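Side-chain contacts in alpha-fucosidase GH29 (Fusarium graminearum, PDB 4PSR), which hydrolyses alpha-L-fucosides as a GH29 glycoside hydrolase with a TIM-barrel domain, probably releasing alpha-1,6-linked fucose from glycoproteins: residues Y75-I79 with K80-D84; G349-P352 with E353-K357. All coordinates share one frame; numbering follows the deposited sequence.

Contact 1: residues Y75-I79 with K80-D84; sequences YENFI and KGAKD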
ATOM      1  N   TYR A  75      11.865 -10.989 -26.833  1.00 13.43           N
ATOM      2  CA  TYR A  75      12.049 -10.811 -25.393  1.00 11.61           C
ATOM      3  C   TYR A  75      12.696 -12.040 -24.743  1.00 11.66           C
ATOM      4  O   TYR A  75      13.507 -11.919 -23.818  1.00 11.94           O
ATOM      5  CB  TYR A  75      10.716 -10.487 -24.708  1.00 11.81           C
ATOM      6  CG  TYR A  75      10.893 -10.311 -23.213  1.00 11.25           C
ATOM      7  CD1 TYR A  75      11.661  -9.274 -22.722  1.00 12.30           C
ATOM      8  CD2 TYR A  75      10.349 -11.201 -22.312  1.00 10.24           C
ATOM      9  CE1 TYR A  75      11.887  -9.131 -21.375  1.00 11.48           C
ATOM     10  CE2 TYR A  75      10.549 -11.045 -20.945  1.00 11.65           C
ATOM     11  CZ  TYR A  75      11.322 -10.019 -20.498  1.00 11.67           C
ATOM     12  OH  TYR A  75      11.574  -9.786 -19.155  1.00 12.26           O
ATOM     13  N   GLU A  76      12.375 -13.216 -25.252  1.00 12.79           N
ATOM     14  CA  GLU A  76      12.917 -14.442 -24.694  1.00 12.92           C
ATOM     15  C   GLU A  76      14.450 -14.464 -24.715  1.00 12.18           C
ATOM     16  O   GLU A  76      15.079 -15.145 -23.893  1.00 13.41           O
ATOM     17  CB  GLU A  76      12.339 -15.673 -25.404  1.00 16.96           C
ATOM     18  CG  GLU A  76      12.721 -15.844 -26.874  1.00 15.78           C
ATOM     19  CD  GLU A  76      11.868 -15.062 -27.880  1.00 15.26           C
ATOM     20  OE1 GLU A  76      11.059 -14.181 -27.521  1.00 15.37           O
ATOM     21  OE2 GLU A  76      12.036 -15.343 -29.104  1.00 23.21           O
ATOM     22  N   ASN A  77      15.079 -13.712 -25.623  1.00 12.34           N
ATOM     23  CA  ASN A  77      16.544 -13.641 -25.635  1.00 13.52           C
ATOM     24  C   ASN A  77      17.151 -13.031 -24.354  1.00 12.96           C
ATOM     25  O   ASN A  77      18.315 -13.307 -24.028  1.00 12.36           O
ATOM     26  CB  ASN A  77      17.057 -12.826 -26.830  1.00 13.51           C
ATOM     27  CG  ASN A  77      17.002 -13.573 -28.150  1.00 16.62           C
ATOM     28  OD1 ASN A  77      16.509 -14.700 -28.253  1.00 20.39           O
ATOM     29  ND2 ASN A  77      17.508 -12.918 -29.193  1.00 15.98           N
ATOM     30  N   PHE A  78      16.432 -12.136 -23.663  1.00 10.98           N
ATOM     31  CA  PHE A  78      16.954 -11.605 -22.399  1.00 11.20           C
ATOM     32  C   PHE A  78      17.071 -12.706 -21.334  1.00 11.20           C
ATOM     33  O   PHE A  78      17.940 -12.638 -20.455  1.00 11.92           O
ATOM     34  CB  PHE A  78      16.083 -10.466 -21.862  1.00 11.46           C
ATOM     35  CG  PHE A  78      16.155  -9.184 -22.664  1.00 10.48           C
ATOM     36  CD1 PHE A  78      17.288  -8.399 -22.680  1.00 12.51           C
ATOM     37  CD2 PHE A  78      15.049  -8.755 -23.365  1.00 11.80           C
ATOM     38  CE1 PHE A  78      17.308  -7.198 -23.407  1.00 11.87           C
ATOM     39  CE2 PHE A  78      15.066  -7.566 -24.065  1.00 12.82           C
ATOM     40  CZ  PHE A  78      16.190  -6.802 -24.094  1.00 11.96           C
ATOM     41  N   ILE A  79      16.203 -13.703 -21.420  1.00 10.37           N
ATOM     42  CA  ILE A  79      16.166 -14.815 -20.474  1.00 12.22           C
ATOM     43  C   ILE A  79      17.157 -15.906 -20.886  1.00 11.68           C
ATOM     44  O   ILE A  79      17.939 -16.391 -20.054  1.00 13.34           O
ATOM     45  CB  ILE A  79      14.734 -15.392 -20.393  1.00 11.21           C
ATOM     46  CG1 ILE A  79      13.803 -14.331 -19.774  1.00 10.55           C
ATOM     47  CG2 ILE A  79      14.707 -16.720 -19.598  1.00 11.32           C
ATOM     48  CD1 ILE A  79      12.341 -14.573 -19.984  1.00 10.98           C
ATOM     49  N   LYS A  80      17.162 -16.265 -22.165  1.00 11.75           N
ATOM     50  CA  LYS A  80      18.030 -17.359 -22.643  1.00 13.03           C
ATOM     51  C   LYS A  80      19.427 -16.900 -23.058  1.00 14.61           C
ATOM     52  O   LYS A  80      20.358 -17.722 -23.152  1.00 15.90           O
ATOM     53  CB  LYS A  80      17.336 -18.116 -23.778  1.00 12.93           C
ATOM     54  CG  LYS A  80      16.186 -18.961 -23.258  1.00 17.13           C
ATOM     55  CD  LYS A  80      15.513 -19.794 -24.341  1.00 16.04           C
ATOM     56  CE  LYS A  80      14.565 -20.794 -23.698  1.00 18.42           C
ATOM     57  NZ  LYS A  80      13.964 -21.706 -24.728  1.00 23.10           N
ATOM     58  N   GLY A  81      19.583 -15.588 -23.246  1.00 13.08           N
ATOM     59  CA  GLY A  81      20.859 -14.994 -23.600  1.00 15.63           C
ATOM     60  C   GLY A  81      21.086 -14.877 -25.105  1.00 15.53           C
ATOM     61  O   GLY A  81      20.741 -15.775 -25.900  1.00 17.20           O
ATOM     62  N   ALA A  82      21.655 -13.745 -25.521  1.00 14.38           N
ATOM     63  CA  ALA A  82      22.011 -13.531 -26.933  1.00 14.21           C
ATOM     64  C   ALA A  82      22.963 -12.357 -27.065  1.00 15.42           C
ATOM     65  O   ALA A  82      23.099 -11.558 -26.151  1.00 15.18           O
ATOM     66  CB  ALA A  82      20.758 -13.276 -27.793  1.00 13.75           C
ATOM     67  N   LYS A  83      23.624 -12.240 -28.213  1.00 14.80           N
ATOM     68  CA  LYS A  83      24.498 -11.100 -28.450  1.00 15.49           C
ATOM     69  C   LYS A  83      23.721  -9.892 -28.936  1.00 16.36           C
ATOM     70  O   LYS A  83      22.797 -10.028 -29.731  1.00 16.85           O
ATOM     71  CB  LYS A  83      25.578 -11.481 -29.462  1.00 20.35           C
ATOM     72  CG  LYS A  83      26.545 -12.514 -28.894  1.00 22.28           C
ATOM     73  CD  LYS A  83      27.661 -12.866 -29.866  1.00 38.59           C
ATOM     74  CE  LYS A  83      28.639 -13.843 -29.231  1.00 47.75           C
ATOM     75  NZ  LYS A  83      29.661 -14.337 -30.193  1.00 48.74           N
ATOM     76  N   ASP A  84      24.112  -8.713 -28.481  1.00 16.59           N
ATOM     77  CA  ASP A  84      23.541  -7.479 -28.999  1.00 17.67           C
ATOM     78  C   ASP A  84      24.211  -7.108 -30.338  1.00 18.76           C
ATOM     79  O   ASP A  84      25.030  -7.872 -30.852  1.00 17.28           O
ATOM     80  CB  ASP A  84      23.598  -6.349 -27.945  1.00 17.81           C
ATOM     81  CG  ASP A  84      25.002  -5.872 -27.622  1.00 18.97           C
ATOM     82  OD1 ASP A  84      25.939  -6.152 -28.400  1.00 16.80           O
ATOM     83  OD2 ASP A  84      25.167  -5.196 -26.575  1.00 19.29           O
TER
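K80 closes the last turn of helix 76-80: its N-H points almost straight at the carbonyl of E76, with K80 N 2.9 Å from E76 O and an N-H...O angle of 166°. With CG anti to the carbonyl carbon and the rest of the chain extended, the lysine runs away from the turn, brushing E76 O with its CB at 3.7 Å before reaching towards W140 and Y145. G81 N then reaches N77 O at 2.7 Å, but from above the carbonyl plane and with a bent approach of 131°. Here the chain leaves helical geometry; the positive phi of G81 suits glycine and turns the backbone out into strand 82-83. A82 follows, paired through its backbone with V90, and its methyl lies over the face of the N77 carboxamide, CB 3.6 Å from ND2 and 3.8 Å from CG. The N77 chi1 of -76° sets CG beside its own backbone N, which keeps the amide under that methyl. Chemically, then, the work is divided: two backbone bonds mark the last turn and the conformation of G81 lets the chain leave it, whereas the methyl-amide contact is van der Waals packing between helix and strand without a directional bond.

Contact 2: residues G349-P352 with E353-K357; sequences GVLP and EEQIK
P352 and Q355 lie side by side and point the same way, the pyrrolidine CD packing 3.5 Å from the amide NE2. On the other branch of that amide, Q355 OE1 touches L351 CD1 at 3.6 Å; both polar atoms meet carbon here and find their hydrogen bonds further out. L351 also crosses I356, where CD2 approaches CG1 at 3.8 Å; its CG lies opposite the backbone N (chi1 -175°), which sends CD1 to Q355 and CD2 to I356. The end of I356 meets backbone as well, CD1 lying 3.4 Å from L351 O. In the backbone, P352 O receives two N-H groups: I356 N at 3.1 Å, nearly straight (167°) and in the carbonyl plane, and Q355 N in a weak, bent bond. A water donates to both L351 O and E353 OE2, joining the approach to the first turn. Further out, S344 N bonds to Q355 OE1 and Y319 OH pairs with Q355 NE2, fixing the amide's rotation, while I343, I108 and I111 pack around L351, Q355 and I356. The whole is a helix N-terminus with proline at the N-cap, starting helix 353-369 after the eighth parallel strand, 337-343, of the TIM barrel.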
ATOM      1  N   GLY A 349      22.006  -6.819  -9.995  1.00 11.99           N
ATOM      2  CA  GLY A 349      21.678  -7.093  -8.608  1.00 11.89           C
ATOM      3  C   GLY A 349      22.151  -6.057  -7.627  1.00 14.09           C
ATOM      4  O   GLY A 349      21.900  -6.197  -6.435  1.00 14.48           O
ATOM      5  N   VAL A 350      22.844  -5.027  -8.093  1.00 12.74           N
ATOM      6  CA  VAL A 350      23.332  -3.950  -7.230  1.00 13.05           C
ATOM      7  C   VAL A 350      22.224  -2.962  -6.903  1.00 13.72           C
ATOM      8  O   VAL A 350      21.488  -2.543  -7.807  1.00 12.27           O
ATOM      9  CB  VAL A 350      24.437  -3.202  -7.941  1.00 15.14           C
ATOM     10  CG1 VAL A 350      24.781  -1.902  -7.239  1.00 18.09           C
ATOM     11  CG2 VAL A 350      25.681  -4.116  -8.052  1.00 17.14           C
ATOM     12  N   LEU A 351      22.076  -2.609  -5.638  1.00 12.88           N
ATOM     13  CA  LEU A 351      21.156  -1.556  -5.226  1.00 12.08           C
ATOM     14  C   LEU A 351      21.875  -0.204  -5.218  1.00 12.79           C
ATOM     15  O   LEU A 351      22.804  -0.004  -4.424  1.00 13.21           O
ATOM     16  CB  LEU A 351      20.575  -1.870  -3.829  1.00 13.45           C
ATOM     17  CG  LEU A 351      19.508  -0.915  -3.317  1.00 13.07           C
ATOM     18  CD1 LEU A 351      18.291  -0.943  -4.238  1.00 13.74           C
ATOM     19  CD2 LEU A 351      19.068  -1.294  -1.905  1.00 13.62           C
ATOM     20  N   PRO A 352      21.457   0.740  -6.081  1.00 12.41           N
ATOM     21  CA  PRO A 352      22.189   2.014  -6.160  1.00 12.25           C
ATOM     22  C   PRO A 352      22.267   2.800  -4.857  1.00 14.86           C
ATOM     23  O   PRO A 352      21.326   2.775  -4.049  1.00 13.56           O
ATOM     24  CB  PRO A 352      21.389   2.792  -7.206  1.00 13.72           C
ATOM     25  CG  PRO A 352      20.849   1.724  -8.134  1.00 15.32           C
ATOM     26  CD  PRO A 352      20.486   0.604  -7.188  1.00 12.98           C
ATOM     27  N   GLU A 353      23.396   3.482  -4.631  1.00 15.37           N
ATOM     28  CA  GLU A 353      23.603   4.190  -3.374  1.00 14.26           C
ATOM     29  C   GLU A 353      22.528   5.241  -3.067  1.00 14.00           C
ATOM     30  O   GLU A 353      22.191   5.444  -1.917  1.00 14.52           O
ATOM     31  CB  GLU A 353      25.016   4.811  -3.294  1.00 23.79           C
ATOM     32  CG  GLU A 353      26.165   3.777  -3.098  1.00 46.75           C
ATOM     33  CD  GLU A 353      26.123   2.983  -1.764  1.00 58.46           C
ATOM     34  OE1 GLU A 353      25.696   3.526  -0.710  1.00 37.16           O
ATOM     35  OE2 GLU A 353      26.548   1.799  -1.779  1.00 35.35           O
ATOM     36  N   GLU A 354      21.960   5.881  -4.072  1.00 13.44           N
ATOM     37  CA  GLU A 354      20.927   6.883  -3.801  1.00 15.00           C
ATOM     38  C   GLU A 354      19.708   6.231  -3.127  1.00 13.63           C
ATOM     39  O   GLU A 354      19.040   6.818  -2.277  1.00 14.23           O
ATOM     40  CB  GLU A 354      20.489   7.597  -5.077  1.00 18.17           C
ATOM     41  CG  GLU A 354      21.611   8.315  -5.832  1.00 29.07           C
ATOM     42  CD  GLU A 354      22.141   7.513  -7.030  1.00 49.41           C
ATOM     43  OE1 GLU A 354      22.429   6.291  -6.909  1.00 23.81           O
ATOM     44  OE2 GLU A 354      22.263   8.118  -8.116  1.00 45.45           O
ATOM     45  N   GLN A 355      19.400   5.011  -3.541  1.00 13.66           N
ATOM     46  CA  GLN A 355      18.273   4.301  -2.952  1.00 11.98           C
ATOM     47  C   GLN A 355      18.597   3.842  -1.540  1.00 11.81           C
ATOM     48  O   GLN A 355      17.744   3.894  -0.641  1.00 12.23           O
ATOM     49  CB  GLN A 355      17.895   3.120  -3.837  1.00 12.27           C
ATOM     50  CG  GLN A 355      17.319   3.554  -5.188  1.00 12.30           C
ATOM     51  CD  GLN A 355      16.864   2.363  -5.997  1.00 10.75           C
ATOM     52  OE1 GLN A 355      16.060   1.555  -5.517  1.00 12.44           O
ATOM     53  NE2 GLN A 355      17.394   2.210  -7.205  1.00 12.33           N
ATOM     54  N   ILE A 356      19.818   3.353  -1.347  1.00 11.00           N
ATOM     55  CA  ILE A 356      20.291   2.990  -0.010  1.00 12.64           C
ATOM     56  C   ILE A 356      20.145   4.177   0.952  1.00 11.98           C
ATOM     57  O   ILE A 356      19.660   4.034   2.083  1.00 13.46           O
ATOM     58  CB  ILE A 356      21.747   2.462  -0.060  1.00 12.25           C
ATOM     59  CG1 ILE A 356      21.800   1.173  -0.885  1.00 12.85           C
ATOM     60  CG2 ILE A 356      22.281   2.226   1.351  1.00 15.48           C
ATOM     61  CD1 ILE A 356      23.198   0.615  -1.103  1.00 13.97           C
ATOM     62  N   LYS A 357      20.568   5.354   0.511  1.00 12.09           N
ATOM     63  CA  LYS A 357      20.443   6.543   1.360  1.00 13.49           C
ATOM     64  C   LYS A 357      18.985   6.848   1.749  1.00 14.16           C
ATOM     65  O   LYS A 357      18.701   7.158   2.903  1.00 13.77           O
ATOM     66  CB  LYS A 357      21.096   7.742   0.677  1.00 15.48           C
ATOM     67  CG  LYS A 357      20.778   9.104   1.278  1.00 29.50           C
ATOM     68  CD  LYS A 357      21.345   9.316   2.681  1.00 56.43           C
ATOM     69  CE  LYS A 357      21.419  10.811   3.015  1.00 53.64           C
ATOM     70  NZ  LYS A 357      20.313  11.600   2.371  1.00 32.98           N
TER
HETATM   71  O   HOH W   1      25.529   0.331  -4.038  1.00 23.58           O

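Overall arrangement
The two contacts illustrate opposite ends of helices: contact 1 shows one finishing at a glycine, contact 2 one beginning at a proline. Both belong to the alpha-L-fucosidase barrel domain and lie on the same side of the chain's centre, yet they do not touch; their centres are 26 Å apart and their nearest atoms about 13 Å. Neither lines the fucose site. In contact 2 the side chain of Q355 stays about 14 Å from the bound fucose, on the barrel framework. The centre of contact 1 is about 34 Å from that of the chain, against about 22 Å for contact 2, though Y75, in its first segment, hydrogen-bonds through its OH to D128 OD2, a near neighbour in sequence of the fucose-contacting H126 and H127.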